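PDB 5ZI9: cytokinin riboside 5'-monophosphate phosphoribohydrolase from Streptomyces coelicolor, which belongs to the lysine-decarboxylase-like family of the SLOG clan, with a Rossmann-like parallel sheet flanked by helices, and is modelled as an assembly of six chains. Local coordinates for residues 53-56 with 57-60; 153-156 with 157-160; 210-213 with 214-218; 227-230 with 231-234. All coordinates share one frame; numbering follows the deposited sequence.

Along the chain the four contacts follow one another, and they fall into two pairs. Contacts 1 and 2 have centres 11 Å apart and touch: contact 1 lies in helix 50-67, contact 2 where strand 149-153, at one edge of the parallel sheet, passes into helix 156-165. Contacts 3 and 4, with centres 12 Å apart, also touch, through a salt bridge and apolar packing; they belong to helix 205-220 and to the loop that leads on to strand 234-236, at the other edge. About 40 Å separates the centres of contacts 1 and 3. Contacts 1, 2 and 3 each meet a second subunit, so residues near both edge strands of this chain's sheet take part in subunit contacts.

Contact 1: residues 53-56 with 57-60; sequences RVLR and IQSE
Ser59 folds back on Leu55 one turn earlier, a local contact inside helix 50-67, which precedes the first strand of the parallel sheet. A chi1 of -61° sets OG beside the backbone N, and from there the hydroxyl donates to Leu55 O, with OG and O 2.8 Å apart. Ser59 N donates to the same Leu55 O at 3.0 Å. The two donors come from opposite faces of the carbonyl plane, so one oxygen holds both the backbone and the hydroxyl of a buried serine. This is the familiar serine-to-carbonyl bond of an alpha-helix, reaching four residues back, and it is laid over the regular ladder: Ile57 N binds Arg53 O, Gln58 N binds Val54 O, and Glu60 N binds Arg56 O. Ile57 leans back over the first of these rungs, with its CG1 3.3 Å and its CD1 3.5 Å from Arg53 O. The longer polar chains reach away from the helix: Arg53 pairs with Asp50 and Glu60 with Arg154, while Arg56, bent at chi2 and chi3, bonds a citrate and Glu63 of a third subunit. Val54, Leu55 and Gln58 pack on Gln58 of a second subunit.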
# COMPACT_ATOMS: atom_id res chain seq x y z
N ARG B 53 4.99 -10.61 -4.13
CA ARG B 53 6.19 -10.08 -4.72
C ARG B 53 6.08 -8.61 -5.00
O ARG B 53 7.01 -7.89 -4.87
CB ARG B 53 6.52 -10.80 -6.02
CG ARG B 53 7.08 -12.22 -5.81
CD ARG B 53 7.68 -12.66 -7.11
NE ARG B 53 8.26 -13.98 -6.97
CZ ARG B 53 7.63 -15.12 -7.17
NH1 ARG B 53 8.26 -16.25 -6.96
NH2 ARG B 53 6.37 -15.14 -7.59
N VAL B 54 4.90 -8.19 -5.37
CA VAL B 54 4.61 -6.80 -5.61
C VAL B 54 4.81 -5.95 -4.35
O VAL B 54 5.25 -4.82 -4.42
CB VAL B 54 3.19 -6.68 -6.25
CG1 VAL B 54 2.27 -5.81 -5.46
CG2 VAL B 54 3.30 -6.13 -7.64
N LEU B 55 4.48 -6.50 -3.19
CA LEU B 55 4.70 -5.82 -1.92
C LEU B 55 6.18 -5.75 -1.57
O LEU B 55 6.62 -4.81 -0.95
CB LEU B 55 3.91 -6.51 -0.82
CG LEU B 55 2.38 -6.42 -0.95
CD1 LEU B 55 1.78 -6.75 0.40
CD2 LEU B 55 1.84 -5.07 -1.42
N ARG B 56 6.92 -6.78 -1.97
CA ARG B 56 8.36 -6.84 -1.78
C ARG B 56 9.11 -5.85 -2.63
O ARG B 56 10.05 -5.25 -2.17
CB ARG B 56 8.87 -8.24 -2.15
CG ARG B 56 8.50 -9.30 -1.14
CD ARG B 56 9.22 -9.06 0.17
NE ARG B 56 9.78 -10.31 0.66
CZ ARG B 56 10.85 -10.40 1.41
NH1 ARG B 56 11.53 -9.33 1.79
NH2 ARG B 56 11.26 -11.60 1.80
N ILE B 57 8.70 -5.73 -3.89
CA ILE B 57 9.25 -4.78 -4.81
C ILE B 57 9.01 -3.36 -4.33
O ILE B 57 9.92 -2.54 -4.38
CB ILE B 57 8.61 -4.94 -6.20
CG1 ILE B 57 9.08 -6.25 -6.82
CG2 ILE B 57 9.02 -3.80 -7.13
CD1 ILE B 57 8.17 -6.71 -7.94
N GLN B 58 7.79 -3.08 -3.90
CA GLN B 58 7.44 -1.78 -3.37
C GLN B 58 8.28 -1.45 -2.14
O GLN B 58 8.77 -0.34 -1.99
CB GLN B 58 5.95 -1.74 -3.01
CG GLN B 58 5.38 -0.35 -2.73
CD GLN B 58 4.13 -0.37 -1.88
OE1 GLN B 58 3.93 -1.27 -1.04
NE2 GLN B 58 3.26 0.60 -2.10
N SER B 59 8.47 -2.43 -1.26
CA SER B 59 9.35 -2.23 -0.10
C SER B 59 10.78 -1.82 -0.48
O SER B 59 11.39 -0.95 0.15
CB SER B 59 9.41 -3.51 0.73
OG SER B 59 8.12 -3.79 1.17
N GLU B 60 11.31 -2.46 -1.51
CA GLU B 60 12.65 -2.15 -1.97
C GLU B 60 12.76 -0.76 -2.55
O GLU B 60 13.74 -0.09 -2.33
CB GLU B 60 13.15 -3.19 -2.98
CG GLU B 60 14.63 -2.96 -3.24
CD GLU B 60 15.35 -4.16 -3.78
OE1 GLU B 60 15.41 -4.30 -5.02
OE2 GLU B 60 15.92 -4.93 -2.98

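Contact 2: residues 153-156 with 157-160; sequences FRYF and FVRK
Phe156 turns its ring edge toward the face of Phe157, a T-shaped pair with centroids 5.3 Å apart and planes at 68°, where the chain enters helix 156-165. The touch is off-centre: Phe156 CD2 lies 3.8 Å from Phe157 CE2, near the rim. With CG anti to the backbone N (chi1 -159°), the Phe156 ring also crosses the Lys160 chain at an oblique angle; Lys160 NZ comes to 3.5 Å from Phe156 CE2 and salt-bridges Asp181, Glu182 and Glu185. Tyr155, the N-cap, closes the first turn with its carbonyl. Arg159 N bonds Tyr155 O at 3.1 Å, whereas the bond from Val158 N is weak; Val158 CG2 rests 3.7 Å from Tyr155 CB.

The other side is looser. Arg159 CB stands over the Phe153 face, 4.3 Å from the ring centroid in a CH-pi contact, and Val158 CG1 comes in obliquely. Arg159, partly exposed as a residue, keeps CG against Phe153 CD1; its NH2 bonds Leu133 O, and an ethanediol lies nearby. Helix 50-67 packs against Phe153, Tyr155 and Val158, while strand 130-135 meets Phe153 and Arg159, so the turn lies where the edge strand 149-153 ends, between helix 50-67 and strand 130-135.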
# COMPACT_ATOMS: atom_id res chain seq x y z
N PHE B 153 20.62 -4.19 -3.87
CA PHE B 153 19.26 -4.40 -4.38
C PHE B 153 19.10 -5.83 -4.78
O PHE B 153 20.06 -6.46 -5.26
CB PHE B 153 18.97 -3.54 -5.62
CG PHE B 153 18.86 -2.10 -5.31
CD1 PHE B 153 19.99 -1.32 -5.23
CD2 PHE B 153 17.60 -1.53 -5.07
CE1 PHE B 153 19.89 0.02 -4.91
CE2 PHE B 153 17.48 -0.19 -4.74
CZ PHE B 153 18.65 0.59 -4.65
N ARG B 154 17.88 -6.34 -4.64
CA ARG B 154 17.58 -7.63 -5.22
C ARG B 154 16.74 -7.62 -6.48
O ARG B 154 16.78 -8.58 -7.27
CB ARG B 154 17.14 -8.63 -4.14
CG ARG B 154 15.87 -8.32 -3.43
CD ARG B 154 16.01 -8.44 -1.93
NE ARG B 154 15.45 -7.21 -1.36
CZ ARG B 154 14.83 -7.10 -0.19
NH1 ARG B 154 14.40 -5.89 0.20
NH2 ARG B 154 14.64 -8.17 0.61
N TYR B 155 16.09 -6.50 -6.75
CA TYR B 155 15.41 -6.33 -8.02
C TYR B 155 16.14 -5.39 -8.97
O TYR B 155 16.18 -4.19 -8.77
CB TYR B 155 13.99 -5.86 -7.80
CG TYR B 155 13.24 -6.75 -6.86
CD1 TYR B 155 12.80 -7.99 -7.26
CD2 TYR B 155 13.02 -6.35 -5.54
CE1 TYR B 155 12.14 -8.81 -6.38
CE2 TYR B 155 12.35 -7.17 -4.65
CZ TYR B 155 11.92 -8.40 -5.08
OH TYR B 155 11.27 -9.24 -4.20
N PHE B 156 16.70 -5.98 -10.02
CA PHE B 156 17.36 -5.31 -11.14
C PHE B 156 16.72 -4.00 -11.60
O PHE B 156 17.38 -2.98 -11.79
CB PHE B 156 17.33 -6.30 -12.31
CG PHE B 156 18.36 -6.02 -13.36
CD1 PHE B 156 19.74 -6.28 -13.12
CD2 PHE B 156 17.98 -5.54 -14.63
CE1 PHE B 156 20.71 -6.05 -14.11
CE2 PHE B 156 18.96 -5.30 -15.61
CZ PHE B 156 20.31 -5.56 -15.35
N PHE B 157 15.40 -4.05 -11.74
CA PHE B 157 14.62 -2.99 -12.34
C PHE B 157 14.31 -1.90 -11.37
O PHE B 157 14.03 -0.79 -11.75
CB PHE B 157 13.38 -3.60 -12.92
CG PHE B 157 13.72 -4.52 -14.05
CD1 PHE B 157 13.87 -4.02 -15.35
CD2 PHE B 157 14.02 -5.89 -13.82
CE1 PHE B 157 14.22 -4.85 -16.40
CE2 PHE B 157 14.39 -6.71 -14.87
CZ PHE B 157 14.47 -6.19 -16.16
N VAL B 158 14.41 -2.20 -10.10
CA VAL B 158 14.39 -1.17 -9.09
C VAL B 158 15.72 -0.43 -9.16
O VAL B 158 15.74 0.78 -9.24
CB VAL B 158 14.15 -1.74 -7.69
CG1 VAL B 158 14.18 -0.62 -6.68
CG2 VAL B 158 12.78 -2.41 -7.65
N ARG B 159 16.82 -1.16 -9.18
CA ARG B 159 18.12 -0.50 -9.23
C ARG B 159 18.28 0.39 -10.46
O ARG B 159 18.84 1.47 -10.36
CB ARG B 159 19.27 -1.47 -9.17
CG ARG B 159 20.61 -0.75 -9.01
CD ARG B 159 21.77 -1.70 -8.88
NE ARG B 159 22.11 -2.32 -10.15
CZ ARG B 159 23.30 -2.82 -10.45
NH1 ARG B 159 23.49 -3.33 -11.64
NH2 ARG B 159 24.31 -2.81 -9.58
N LYS B 160 17.79 -0.06 -11.61
CA LYS B 160 17.89 0.74 -12.87
C LYS B 160 17.34 2.14 -12.76
O LYS B 160 17.86 3.07 -13.34
CB LYS B 160 17.11 0.05 -13.98
CG LYS B 160 17.96 -0.82 -14.84
CD LYS B 160 17.05 -1.52 -15.82
CE LYS B 160 17.80 -2.12 -17.00
NZ LYS B 160 19.29 -2.10 -16.95

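Contact 3: residues 210-213 with 214-218; sequences GLVD and WLRGT
Arg216 lies beside Val212 one turn back, the two side chains pointing the same way, on helix 205-220, the helix of the beta-alpha-beta unit between strands 200-203 and 234-236. Arg216 CB starts 3.6 Å from Val212 O, the carbonyl that also accepts the bond from Arg216 N. CG and CD carry the chain outward, and a bend at chi3 (-54°) then swings the guanidinium round. NE stays 5.6 Å from Asp213 OD1, opposite charges that do not touch. NH2 comes to 3.7 Å from Val212 CG1, and that methyl meets the guanidinium obliquely; NH1 forms a salt bridge with Glu227.

On another side of the helix the contact is apolar: Leu211 CG lies 4.4 Å from Leu215 CD1, and Leu211 CD1 approaches Trp214 CE3 at 4.4 Å. Trp214 N is shared between Gly210 O and, weakly, Leu211 O, while the indole NE1 of Trp214 bonds Tyr207 O of a second subunit. Gly217 N makes an alpha-type bond to Asp213 O at 2.8 Å; a wider pi-type turn spans 215-218. Leu211, Trp214 and Leu215 face the second subunit, while Val212 and Arg216 meet the 227-233 loop through both apolar packing and a salt bridge. The Arg216 charge is thus met by Glu227, and the gap to Asp213 leaves at most a weak electrostatic attraction.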
# COMPACT_ATOMS: atom_id res chain seq x y z
N GLY B 210 34.77 1.37 -32.59
CA GLY B 210 34.13 0.37 -33.44
C GLY B 210 32.61 0.34 -33.28
O GLY B 210 31.89 0.03 -34.23
N LEU B 211 32.14 0.66 -32.08
CA LEU B 211 30.71 0.73 -31.83
C LEU B 211 30.11 1.95 -32.54
O LEU B 211 29.18 1.81 -33.31
CB LEU B 211 30.43 0.78 -30.31
CG LEU B 211 28.97 0.95 -29.86
CD1 LEU B 211 28.16 -0.25 -30.34
CD2 LEU B 211 28.88 1.14 -28.36
N VAL B 212 30.67 3.12 -32.28
CA VAL B 212 30.26 4.35 -32.97
C VAL B 212 30.30 4.23 -34.51
O VAL B 212 29.43 4.75 -35.19
CB VAL B 212 31.13 5.55 -32.49
CG1 VAL B 212 30.90 6.78 -33.35
CG2 VAL B 212 30.82 5.89 -31.02
N ASP B 213 31.29 3.52 -35.05
CA ASP B 213 31.36 3.29 -36.51
C ASP B 213 30.23 2.48 -37.06
O ASP B 213 29.84 2.71 -38.21
CB ASP B 213 32.61 2.55 -36.94
CG ASP B 213 33.85 3.43 -36.97
OD1 ASP B 213 33.80 4.67 -36.69
OD2 ASP B 213 34.89 2.80 -37.24
N TRP B 214 29.78 1.50 -36.27
CA TRP B 214 28.63 0.67 -36.65
C TRP B 214 27.34 1.47 -36.52
O TRP B 214 26.48 1.40 -37.39
CB TRP B 214 28.60 -0.61 -35.82
CG TRP B 214 27.41 -1.47 -36.10
CD1 TRP B 214 27.19 -2.26 -37.20
CD2 TRP B 214 26.26 -1.61 -35.27
NE1 TRP B 214 25.98 -2.88 -37.10
CE2 TRP B 214 25.38 -2.48 -35.93
CE3 TRP B 214 25.90 -1.07 -34.03
CZ2 TRP B 214 24.15 -2.83 -35.40
CZ3 TRP B 214 24.68 -1.41 -33.50
CH2 TRP B 214 23.82 -2.30 -34.18
N LEU B 215 27.19 2.24 -35.45
CA LEU B 215 26.02 3.11 -35.27
C LEU B 215 25.83 4.05 -36.46
O LEU B 215 24.73 4.23 -36.91
CB LEU B 215 26.13 3.94 -33.99
CG LEU B 215 26.10 3.18 -32.66
CD1 LEU B 215 26.42 4.12 -31.50
CD2 LEU B 215 24.73 2.55 -32.43
N ARG B 216 26.92 4.63 -36.95
CA ARG B 216 26.91 5.53 -38.13
C ARG B 216 26.76 4.76 -39.44
O ARG B 216 25.84 5.03 -40.21
CB ARG B 216 28.21 6.35 -38.17
CG ARG B 216 28.06 7.70 -38.86
CD ARG B 216 29.35 8.51 -38.89
NE ARG B 216 29.98 8.72 -37.57
CZ ARG B 216 29.59 9.60 -36.63
NH1 ARG B 216 28.52 10.38 -36.82
NH2 ARG B 216 30.29 9.71 -35.48
N GLY B 217 27.66 3.80 -39.66
CA GLY B 217 27.72 3.02 -40.90
C GLY B 217 26.60 2.02 -41.16
O GLY B 217 26.35 1.66 -42.32
N THR B 218 25.93 1.55 -40.11
CA THR B 218 24.72 0.72 -40.24
C THR B 218 23.44 1.40 -39.77
O THR B 218 22.55 1.55 -40.59
CB THR B 218 24.90 -0.61 -39.55
OG1 THR B 218 26.09 -1.22 -40.07
CG2 THR B 218 23.72 -1.52 -39.80

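Contact 4: residues 227-230 with 231-234; sequences EKDL and MLFH
Met231 closes back on Lys228 three residues earlier, in the loop before strand 234-236. Its N makes a weak bond to Lys228 O at 3.3 Å, and the side chain follows the same oxygen: with chi1 at -47°, CG sits beside the backbone N, 3.3 Å from Lys228 O. The bend at chi2 sets the direction of SD and that at chi3 the direction of CE; the side chain is exposed.

Leu232 repeats the step. Its N makes a weak, long bond of 3.5 Å to Asp229 O, and its CG comes to 3.3 Å from that same Asp229 O. A 3-10 turn begins the run at 227-229, where Leu230 N bonds Glu227 O, and the whole belongs to the connection from helix 205-220 to strand 234-236 in a beta-alpha-beta unit whose first strand is 200-203. Leu232 packs on Leu187 and Val190 of helix 177-191; Asp229 holds Ala226 N through OD2.

Phe233 comes next. Its chi1 of 59° places CG between the backbone N and the carbonyl carbon, which folds the ring back over the preceding turn. Leu230 O lies 3.7 Å from Phe233 CE1, over one ring face, offset toward the rim, and Leu230 CD2 is 4.3 Å from the same CE1. The ring is further packed by Val212, Leu187 and, from strand 200-203, Ile200 and Leu202. At His234 the backbone bonds to that strand.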
# COMPACT_ATOMS: atom_id res chain seq x y z
N GLU B 227 21.47 11.22 -37.71
CA GLU B 227 22.84 11.64 -37.38
C GLU B 227 22.91 12.47 -36.07
O GLU B 227 23.81 12.29 -35.27
CB GLU B 227 23.49 12.41 -38.51
CG GLU B 227 25.00 12.45 -38.38
CD GLU B 227 25.69 11.24 -38.98
OE1 GLU B 227 25.47 10.92 -40.18
OE2 GLU B 227 26.48 10.60 -38.26
N LYS B 228 21.93 13.35 -35.86
CA LYS B 228 21.86 14.13 -34.63
C LYS B 228 21.67 13.29 -33.36
O LYS B 228 21.87 13.80 -32.26
CB LYS B 228 20.72 15.18 -34.70
CG LYS B 228 20.82 16.27 -35.79
CD LYS B 228 20.35 17.66 -35.29
CE LYS B 228 19.35 18.38 -36.20
NZ LYS B 228 19.95 19.22 -37.29
N ASP B 229 21.25 12.03 -33.50
CA ASP B 229 21.12 11.09 -32.37
C ASP B 229 22.49 10.64 -31.82
O ASP B 229 22.59 10.23 -30.65
CB ASP B 229 20.27 9.85 -32.74
CG ASP B 229 18.77 10.16 -32.94
OD1 ASP B 229 18.20 11.09 -32.32
OD2 ASP B 229 18.13 9.47 -33.75
N LEU B 230 23.52 10.70 -32.67
CA LEU B 230 24.92 10.44 -32.26
C LEU B 230 25.60 11.61 -31.52
O LEU B 230 26.69 11.43 -30.99
CB LEU B 230 25.74 10.04 -33.48
CG LEU B 230 25.19 8.83 -34.26
CD1 LEU B 230 26.26 8.16 -35.11
CD2 LEU B 230 24.61 7.79 -33.32
N MET B 231 24.93 12.75 -31.44
CA MET B 231 25.35 13.89 -30.64
C MET B 231 24.89 13.80 -29.19
O MET B 231 25.20 14.68 -28.37
CB MET B 231 24.71 15.14 -31.19
CG MET B 231 24.80 15.31 -32.69
SD MET B 231 26.05 16.50 -33.06
CE MET B 231 27.46 15.38 -33.13
N LEU B 232 24.12 12.76 -28.86
CA LEU B 232 23.59 12.58 -27.51
C LEU B 232 24.62 12.05 -26.53
O LEU B 232 24.36 11.97 -25.33
CB LEU B 232 22.34 11.68 -27.52
CG LEU B 232 21.21 12.19 -28.42
CD1 LEU B 232 20.08 11.18 -28.47
CD2 LEU B 232 20.70 13.54 -27.91
N PHE B 233 25.79 11.69 -27.05
CA PHE B 233 26.92 11.36 -26.24
C PHE B 233 28.16 12.01 -26.81
O PHE B 233 28.13 12.45 -27.93
CB PHE B 233 27.08 9.85 -26.15
CG PHE B 233 27.27 9.16 -27.49
CD1 PHE B 233 26.19 8.77 -28.27
CD2 PHE B 233 28.54 8.81 -27.93
CE1 PHE B 233 26.37 8.10 -29.46
CE2 PHE B 233 28.73 8.12 -29.13
CZ PHE B 233 27.65 7.76 -29.90
N HIS B 234 29.24 12.09 -26.03
CA HIS B 234 30.55 12.54 -26.52
C HIS B 234 31.54 11.43 -26.21
O HIS B 234 31.40 10.75 -25.23
CB HIS B 234 31.00 13.90 -25.91
CG HIS B 234 29.87 14.85 -25.59
ND1 HIS B 234 29.68 16.05 -26.25
CD2 HIS B 234 28.88 14.79 -24.66
CE1 HIS B 234 28.62 16.68 -25.75
NE2 HIS B 234 28.12 15.93 -24.78